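PDB 7AE5: protein ShdD from Sedimentibacter hydroxybenzoicus, which takes part in the anaerobic, non-oxidative decarboxylation and detoxification of phenolic acids as a small zinc-binding subunit, although its precise biochemical role is unknown. Local coordinates for residues 1-14 and 24-36. Numbering follows the deposited sequence.
Sequences MKCHRCGSDNVRKM and EVYVCEKCCYSWR. With ZN (zinc ion), chain Z.
Arg5 reaches across to the turn at Cys31-Tyr33, its CG anti to the backbone N (chi1 169°), which carries the chain along Cys31 SG and the Tyr33 ring. Arg5 CB lies 4.0 Å from Tyr33 CG, over one face of the phenol ring, and CG passes beside Cys31 SG. CD skirts Tyr33 CD1; a bend about CG-CD (chi3) brings Arg5 NE round to donate an almost straight, long hydrogen bond to Cys31 SG (3.4 Å). Tyr33 CD1 sits over the centre of the guanidinium face, with the two planes 50° apart. At the tip, Arg5 NH2 donates to Cys31 O at 2.8 Å, so two nitrogens hold the group side-on. Arg5 NH1 bonds to Gly274 O of the phenolic acid decarboxylase chain. The thiolate of Cys31 that accepts from NE also binds zinc. Cys3, Cys6 and Cys28 complete this four-cysteine site, each SG 2.3 Å from the zinc ion; the two CxxC knuckles, 3-6 and 28-31, face each other across the metal and, with the three-stranded antiparallel sheet, resemble a zinc ribbon. The NE-H donor probably tempers the negative charge on Cys31 SG. From this site an antiparallel hairpin runs on: Arg12 and Val27 form a hydrogen-bonded pair, and Val11 faces Cys28 in a non-hydrogen-bonded one. On the Val11 side of the sheet, Trp35 presents its face to the edge of the His4 ring in a T-shaped stack (planes at 89°). Val11 CG2 meets the edge of the indole, 3.9 Å from Trp35 CH2.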
ATOM      1  N   MET H   1      32.356  34.102  39.513  1.00122.06           N
ATOM      2  CA  MET H   1      31.543  34.309  38.321  1.00117.06           C
ATOM      3  C   MET H   1      31.758  33.172  37.326  1.00108.93           C
ATOM      4  O   MET H   1      32.720  33.176  36.559  1.00106.01           O
ATOM      5  CB  MET H   1      31.872  35.656  37.680  1.00119.87           C
ATOM      6  CG  MET H   1      30.666  36.394  37.138  1.00120.56           C
ATOM      7  SD  MET H   1      31.050  37.295  35.627  1.00118.78           S
ATOM      8  CE  MET H   1      32.555  38.139  36.111  1.00125.44           C
ATOM      9  N   LYS H   2      30.846  32.206  37.340  1.00 72.13           N
ATOM     10  CA  LYS H   2      31.032  30.949  36.634  1.00 71.54           C
ATOM     11  C   LYS H   2      30.451  31.006  35.225  1.00 68.61           C
ATOM     12  O   LYS H   2      29.550  31.790  34.921  1.00 68.22           O
ATOM     13  CB  LYS H   2      30.387  29.804  37.414  1.00 76.03           C
ATOM     14  CG  LYS H   2      30.906  29.657  38.840  1.00 78.00           C
ATOM     15  CD  LYS H   2      30.414  28.375  39.508  1.00 79.82           C
ATOM     16  CE  LYS H   2      29.204  27.784  38.794  1.00 78.80           C
ATOM     17  NZ  LYS H   2      28.742  26.525  39.442  1.00 73.33           N
ATOM     18  N   CYS H   3      30.988  30.146  34.363  1.00 49.84           N
ATOM     19  CA  CYS H   3      30.459  30.000  33.016  1.00 46.37           C
ATOM     20  C   CYS H   3      29.084  29.343  33.073  1.00 51.17           C
ATOM     21  O   CYS H   3      28.918  28.277  33.671  1.00 56.15           O
ATOM     22  CB  CYS H   3      31.420  29.171  32.165  1.00 41.88           C
ATOM     23  SG  CYS H   3      30.679  28.450  30.688  1.00 38.39           S
ATOM     24  N   HIS H   4      28.094  29.986  32.450  1.00 66.74           N
ATOM     25  CA  HIS H   4      26.715  29.522  32.559  1.00 68.59           C
ATOM     26  C   HIS H   4      26.488  28.175  31.885  1.00 65.91           C
ATOM     27  O   HIS H   4      25.510  27.494  32.208  1.00 61.29           O
ATOM     28  CB  HIS H   4      25.764  30.563  31.964  1.00 65.55           C
ATOM     29  CG  HIS H   4      25.814  31.889  32.655  1.00 66.09           C
ATOM     30  ND1 HIS H   4      26.767  32.842  32.367  1.00 64.33           N
ATOM     31  CD2 HIS H   4      25.030  32.421  33.623  1.00 67.26           C
ATOM     32  CE1 HIS H   4      26.568  33.904  33.127  1.00 65.71           C
ATOM     33  NE2 HIS H   4      25.521  33.675  33.897  1.00 67.86           N
ATOM     34  N   ARG H   5      27.366  27.772  30.967  1.00 67.93           N
ATOM     35  CA  ARG H   5      27.162  26.546  30.206  1.00 61.45           C
ATOM     36  C   ARG H   5      27.778  25.328  30.887  1.00 58.29           C
ATOM     37  O   ARG H   5      27.115  24.298  31.039  1.00 49.86           O
ATOM     38  CB  ARG H   5      27.737  26.705  28.796  1.00 57.09           C
ATOM     39  CG  ARG H   5      27.813  25.408  28.011  1.00 49.01           C
ATOM     40  CD  ARG H   5      27.685  25.666  26.522  1.00 44.49           C
ATOM     41  NE  ARG H   5      28.972  25.968  25.908  1.00 39.24           N
ATOM     42  CZ  ARG H   5      29.135  26.279  24.630  1.00 35.59           C
ATOM     43  NH1 ARG H   5      28.107  26.349  23.800  1.00 38.10           N
ATOM     44  NH2 ARG H   5      30.359  26.531  24.173  1.00 30.98           N
ATOM     45  N   CYS H   6      29.040  25.424  31.299  1.00 54.50           N
ATOM     46  CA  CYS H   6      29.753  24.290  31.868  1.00 47.45           C
ATOM     47  C   CYS H   6      30.122  24.479  33.333  1.00 53.26           C
ATOM     48  O   CYS H   6      30.705  23.569  33.931  1.00 45.02           O
ATOM     49  CB  CYS H   6      31.014  23.999  31.047  1.00 39.97           C
ATOM     50  SG  CYS H   6      32.394  25.093  31.405  1.00 48.36           S
ATOM     51  N   GLY H   7      29.798  25.626  33.927  1.00 45.37           N
ATOM     52  CA  GLY H   7      30.014  25.851  35.341  1.00 49.78           C
ATOM     53  C   GLY H   7      31.439  26.143  35.753  1.00 50.78           C
ATOM     54  O   GLY H   7      31.694  26.315  36.951  1.00 51.68           O
ATOM     55  N   SER H   8      32.375  26.213  34.811  1.00 64.17           N
ATOM     56  CA  SER H   8      33.767  26.444  35.163  1.00 61.05           C
ATOM     57  C   SER H   8      33.976  27.866  35.674  1.00 62.00           C
ATOM     58  O   SER H   8      33.323  28.815  35.231  1.00 61.14           O
ATOM     59  CB  SER H   8      34.670  26.189  33.957  1.00 54.34           C
ATOM     60  OG  SER H   8      35.851  26.967  34.032  1.00 51.58           O
ATOM     61  N   ASP H   9      34.898  28.002  36.624  1.00 68.33           N
ATOM     62  CA  ASP H   9      35.340  29.304  37.104  1.00 68.42           C
ATOM     63  C   ASP H   9      36.500  29.855  36.284  1.00 64.21           C
ATOM     64  O   ASP H   9      36.919  30.995  36.509  1.00 64.34           O
ATOM     65  CB  ASP H   9      35.730  29.213  38.587  1.00 71.47           C
ATOM     66  CG  ASP H   9      36.089  30.563  39.183  1.00 74.52           C
ATOM     67  OD1 ASP H   9      35.323  31.526  38.965  1.00 75.88           O
ATOM     68  OD2 ASP H   9      37.132  30.661  39.867  1.00 79.54           O
ATOM     69  N   ASN H  10      37.019  29.081  35.329  1.00 63.87           N
ATOM     70  CA  ASN H  10      38.107  29.532  34.462  1.00 57.16           C
ATOM     71  C   ASN H  10      37.536  30.448  33.377  1.00 53.89           C
ATOM     72  O   ASN H  10      37.472  30.118  32.192  1.00 48.88           O
ATOM     73  CB  ASN H  10      38.842  28.340  33.867  1.00 52.38           C
ATOM     74  CG  ASN H  10      40.173  28.722  33.254  1.00 50.20           C
ATOM     75  OD1 ASN H  10      40.600  29.875  33.333  1.00 54.41           O
ATOM     76  ND2 ASN H  10      40.841  27.752  32.640  1.00 45.87           N
ATOM     77  N   VAL H  11      37.116  31.632  33.818  1.00 56.08           N
ATOM     78  CA  VAL H  11      36.509  32.642  32.962  1.00 55.73           C
ATOM     79  C   VAL H  11      37.372  33.894  33.013  1.00 56.28           C
ATOM     80  O   VAL H  11      37.845  34.288  34.083  1.00 57.18           O
ATOM     81  CB  VAL H  11      35.062  32.951  33.399  1.00 54.69           C
ATOM     82  CG1 VAL H  11      34.551  34.229  32.742  1.00 54.79           C
ATOM     83  CG2 VAL H  11      34.149  31.775  33.081  1.00 53.91           C
ATOM     84  N   ARG H  12      37.587  34.511  31.853  1.00 65.79           N
ATOM     85  CA  ARG H  12      38.360  35.739  31.753  1.00 66.04           C
ATOM     86  C   ARG H  12      37.580  36.759  30.936  1.00 65.50           C
ATOM     87  O   ARG H  12      36.613  36.431  30.244  1.00 65.10           O
ATOM     88  CB  ARG H  12      39.734  35.492  31.119  1.00 67.03           C
ATOM     89  CG  ARG H  12      39.669  35.120  29.650  1.00 67.57           C
ATOM     90  CD  ARG H  12      41.055  34.927  29.061  1.00 68.98           C
ATOM     91  NE  ARG H  12      40.985  34.479  27.676  1.00 70.11           N
ATOM     92  CZ  ARG H  12      40.973  35.288  26.626  1.00 69.99           C
ATOM     93  NH1 ARG H  12      41.048  36.602  26.764  1.00 68.62           N
ATOM     94  NH2 ARG H  12      40.883  34.766  25.406  1.00 71.47           N
ATOM     95  N   LYS H  13      38.017  38.013  31.024  1.00 57.46           N
ATOM     96  CA  LYS H  13      37.382  39.097  30.286  1.00 56.84           C
ATOM     97  C   LYS H  13      37.940  39.160  28.871  1.00 56.64           C
ATOM     98  O   LYS H  13      39.150  39.325  28.679  1.00 57.35           O
ATOM     99  CB  LYS H  13      37.593  40.427  31.000  1.00 58.96           C
ATOM    100  CG  LYS H  13      37.139  41.619  30.181  1.00 58.37           C
ATOM    101  CD  LYS H  13      36.549  42.692  31.063  1.00 60.15           C
ATOM    102  CE  LYS H  13      37.615  43.350  31.917  1.00 63.90           C
ATOM    103  NZ  LYS H  13      38.666  43.973  31.070  1.00 64.81           N
ATOM    104  N   MET H  14      37.057  39.035  27.880  1.00 50.61           N
ATOM    105  CA  MET H  14      37.476  39.126  26.487  1.00 50.52           C
ATOM    106  C   MET H  14      37.745  40.571  26.086  1.00 49.81           C
ATOM    107  O   MET H  14      38.855  40.913  25.662  1.00 49.94           O
ATOM    108  CB  MET H  14      36.412  38.504  25.579  1.00 50.32           C
ATOM    109  CG  MET H  14      36.964  37.870  24.316  1.00 51.27           C
ATOM    110  SD  MET H  14      35.700  37.719  23.042  1.00 50.85           S
ATOM    111  CE  MET H  14      34.822  36.271  23.621  1.00 51.28           C
ATOM    112  N   GLU H  24      30.925  44.566  29.417  1.00 61.07           N
ATOM    113  CA  GLU H  24      32.104  43.759  29.153  1.00 58.82           C
ATOM    114  C   GLU H  24      31.640  42.421  28.595  1.00 58.02           C
ATOM    115  O   GLU H  24      30.469  42.054  28.714  1.00 59.28           O
ATOM    116  CB  GLU H  24      32.942  43.546  30.425  1.00 58.88           C
ATOM    117  CG  GLU H  24      32.938  44.743  31.376  1.00 60.43           C
ATOM    118  CD  GLU H  24      34.142  44.784  32.306  1.00 61.32           C
ATOM    119  OE1 GLU H  24      34.400  43.764  32.986  1.00 61.35           O
ATOM    120  OE2 GLU H  24      34.814  45.838  32.375  1.00 63.55           O
ATOM    121  N   VAL H  25      32.564  41.693  27.974  1.00 47.79           N
ATOM    122  CA  VAL H  25      32.282  40.369  27.433  1.00 47.09           C
ATOM    123  C   VAL H  25      33.234  39.374  28.077  1.00 46.72           C
ATOM    124  O   VAL H  25      34.453  39.581  28.074  1.00 46.46           O
ATOM    125  CB  VAL H  25      32.408  40.330  25.900  1.00 45.94           C
ATOM    126  CG1 VAL H  25      31.986  38.969  25.377  1.00 45.66           C
ATOM    127  CG2 VAL H  25      31.564  41.425  25.271  1.00 46.12           C
ATOM    128  N   TYR H  26      32.679  38.298  28.623  1.00 51.91           N
ATOM    129  CA  TYR H  26      33.445  37.239  29.259  1.00 51.67           C
ATOM    130  C   TYR H  26      33.419  35.993  28.387  1.00 51.33           C
ATOM    131  O   TYR H  26      32.512  35.800  27.575  1.00 51.07           O
ATOM    132  CB  TYR H  26      32.889  36.930  30.652  1.00 51.96           C
ATOM    133  CG  TYR H  26      32.747  38.165  31.510  1.00 52.88           C
ATOM    134  CD1 TYR H  26      33.856  38.749  32.105  1.00 53.03           C
ATOM    135  CD2 TYR H  26      31.507  38.759  31.707  1.00 54.05           C
ATOM    136  CE1 TYR H  26      33.733  39.883  32.884  1.00 54.04           C
ATOM    137  CE2 TYR H  26      31.375  39.894  32.485  1.00 55.33           C
ATOM    138  CZ  TYR H  26      32.491  40.451  33.069  1.00 55.16           C
ATOM    139  OH  TYR H  26      32.364  41.580  33.844  1.00 56.54           O
ATOM    140  N   VAL H  27      34.434  35.148  28.554  1.00 47.55           N
ATOM    141  CA  VAL H  27      34.559  33.919  27.779  1.00 48.08           C
ATOM    142  C   VAL H  27      35.136  32.826  28.669  1.00 48.57           C
ATOM    143  O   VAL H  27      36.078  33.060  29.435  1.00 48.97           O
ATOM    144  CB  VAL H  27      35.421  34.122  26.511  1.00 49.28           C
ATOM    145  CG1 VAL H  27      36.802  34.663  26.867  1.00 49.96           C
ATOM    146  CG2 VAL H  27      35.526  32.823  25.712  1.00 50.93           C
ATOM    147  N   CYS H  28      34.554  31.635  28.575  1.00 45.64           N
ATOM    148  CA  CYS H  28      35.034  30.483  29.320  1.00 46.10           C
ATOM    149  C   CYS H  28      36.243  29.880  28.619  1.00 48.64           C
ATOM    150  O   CYS H  28      36.227  29.675  27.402  1.00 50.09           O
ATOM    151  CB  CYS H  28      33.920  29.445  29.453  1.00 44.77           C
ATOM    152  SG  CYS H  28      34.436  27.872  30.156  1.00 45.32           S
ATOM    153  N   GLU H  29      37.297  29.603  29.387  1.00 58.53           N
ATOM    154  CA  GLU H  29      38.504  29.022  28.815  1.00 61.27           C
ATOM    155  C   GLU H  29      38.422  27.509  28.669  1.00 62.83           C
ATOM    156  O   GLU H  29      39.324  26.912  28.073  1.00 65.54           O
ATOM    157  CB  GLU H  29      39.724  29.398  29.661  1.00 61.41           C
ATOM    158  CG  GLU H  29      40.076  30.879  29.607  1.00 60.45           C
ATOM    159  CD  GLU H  29      41.556  31.140  29.811  1.00 61.47           C
ATOM    160  OE1 GLU H  29      42.374  30.572  29.056  1.00 63.42           O
ATOM    161  OE2 GLU H  29      41.904  31.917  30.726  1.00 60.44           O
ATOM    162  N   LYS H  30      37.369  26.877  29.186  1.00 50.90           N
ATOM    163  CA  LYS H  30      37.203  25.439  29.019  1.00 51.94           C
ATOM    164  C   LYS H  30      36.329  25.096  27.814  1.00 51.96           C
ATOM    165  O   LYS H  30      36.685  24.222  27.018  1.00 54.47           O
ATOM    166  CB  LYS H  30      36.617  24.818  30.290  1.00 49.34           C
ATOM    167  CG  LYS H  30      36.984  23.354  30.473  1.00 50.63           C
ATOM    168  CD  LYS H  30      35.793  22.522  30.923  1.00 47.47           C
ATOM    169  CE  LYS H  30      35.583  22.607  32.422  1.00 45.45           C
ATOM    170  NZ  LYS H  30      34.656  21.548  32.907  1.00 42.99           N
ATOM    171  N   CYS H  31      35.190  25.775  27.660  1.00 51.31           N
ATOM    172  CA  CYS H  31      34.221  25.428  26.626  1.00 50.59           C
ATOM    173  C   CYS H  31      33.942  26.564  25.648  1.00 50.89           C
ATOM    174  O   CYS H  31      33.051  26.429  24.799  1.00 49.96           O
ATOM    175  CB  CYS H  31      32.912  24.959  27.268  1.00 46.67           C
ATOM    176  SG  CYS H  31      31.824  26.289  27.812  1.00 43.74           S
ATOM    177  N   CYS H  32      34.666  27.678  25.748  1.00 47.08           N
ATOM    178  CA  CYS H  32      34.625  28.801  24.812  1.00 47.60           C
ATOM    179  C   CYS H  32      33.296  29.548  24.807  1.00 44.35           C
ATOM    180  O   CYS H  32      33.092  30.411  23.945  1.00 44.45           O
ATOM    181  CB  CYS H  32      34.953  28.363  23.379  1.00 51.22           C
ATOM    182  SG  CYS H  32      36.385  27.278  23.233  1.00 55.87           S
ATOM    183  N   TYR H  33      32.388  29.249  25.734  1.00 43.70           N
ATOM    184  CA  TYR H  33      31.156  30.021  25.833  1.00 41.65           C
ATOM    185  C   TYR H  33      31.473  31.460  26.220  1.00 41.78           C
ATOM    186  O   TYR H  33      32.293  31.715  27.104  1.00 42.14           O
ATOM    187  CB  TYR H  33      30.212  29.394  26.860  1.00 39.81           C
ATOM    188  CG  TYR H  33      28.830  30.013  26.890  1.00 39.07           C
ATOM    189  CD1 TYR H  33      27.929  29.803  25.853  1.00 38.80           C
ATOM    190  CD2 TYR H  33      28.424  30.803  27.958  1.00 39.39           C
ATOM    191  CE1 TYR H  33      26.663  30.366  25.879  1.00 39.27           C
ATOM    192  CE2 TYR H  33      27.163  31.370  27.993  1.00 40.30           C
ATOM    193  CZ  TYR H  33      26.286  31.147  26.952  1.00 40.48           C
ATOM    194  OH  TYR H  33      25.030  31.711  26.983  1.00 42.62           O
ATOM    195  N   SER H  34      30.822  32.404  25.547  1.00 44.06           N
ATOM    196  CA  SER H  34      31.040  33.819  25.799  1.00 44.21           C
ATOM    197  C   SER H  34      29.705  34.525  25.984  1.00 44.19           C
ATOM    198  O   SER H  34      28.675  34.085  25.464  1.00 44.11           O
ATOM    199  CB  SER H  34      31.830  34.481  24.663  1.00 44.75           C
ATOM    200  OG  SER H  34      31.103  34.450  23.450  1.00 44.56           O
ATOM    201  N   TRP H  35      29.732  35.629  26.729  1.00 43.83           N
ATOM    202  CA  TRP H  35      28.508  36.364  27.018  1.00 45.33           C
ATOM    203  C   TRP H  35      28.846  37.773  27.483  1.00 46.39           C
ATOM    204  O   TRP H  35      29.935  38.037  27.998  1.00 45.77           O
ATOM    205  CB  TRP H  35      27.655  35.640  28.067  1.00 46.10           C
ATOM    206  CG  TRP H  35      28.233  35.640  29.451  1.00 45.93           C
ATOM    207  CD1 TRP H  35      27.967  36.530  30.452  1.00 47.53           C
ATOM    208  CD2 TRP H  35      29.165  34.696  29.992  1.00 44.32           C
ATOM    209  NE1 TRP H  35      28.680  36.202  31.579  1.00 46.62           N
ATOM    210  CE2 TRP H  35      29.423  35.080  31.323  1.00 44.78           C
ATOM    211  CE3 TRP H  35      29.810  33.567  29.479  1.00 42.97           C
ATOM    212  CZ2 TRP H  35      30.297  34.373  32.148  1.00 43.81           C
ATOM    213  CZ3 TRP H  35      30.676  32.866  30.299  1.00 42.46           C
ATOM    214  CH2 TRP H  35      30.911  33.272  31.619  1.00 42.77           C
ATOM    215  N   ARG H  36      27.885  38.671  27.290  1.00 44.54           N
ATOM    216  CA  ARG H  36      28.001  40.058  27.714  1.00 45.95           C
ATOM    217  C   ARG H  36      27.519  40.211  29.151  1.00 47.93           C
ATOM    218  O   ARG H  36      26.614  39.503  29.600  1.00 49.05           O
ATOM    219  CB  ARG H  36      27.185  40.969  26.793  1.00 47.41           C
ATOM    220  CG  ARG H  36      27.779  42.351  26.576  1.00 47.15           C
ATOM    221  CD  ARG H  36      26.888  43.193  25.673  1.00 48.34           C
ATOM    222  NE  ARG H  36      26.576  42.515  24.420  1.00 46.46           N
ATOM    223  CZ  ARG H  36      27.364  42.513  23.353  1.00 43.04           C
ATOM    224  NH1 ARG H  36      28.525  43.146  23.349  1.00 41.48           N
ATOM    225  NH2 ARG H  36      26.975  41.859  22.261  1.00 41.29           N
TER
HETATM  226 ZN    ZN Z 701      32.306  26.938  29.991  1.00 40.24          ZN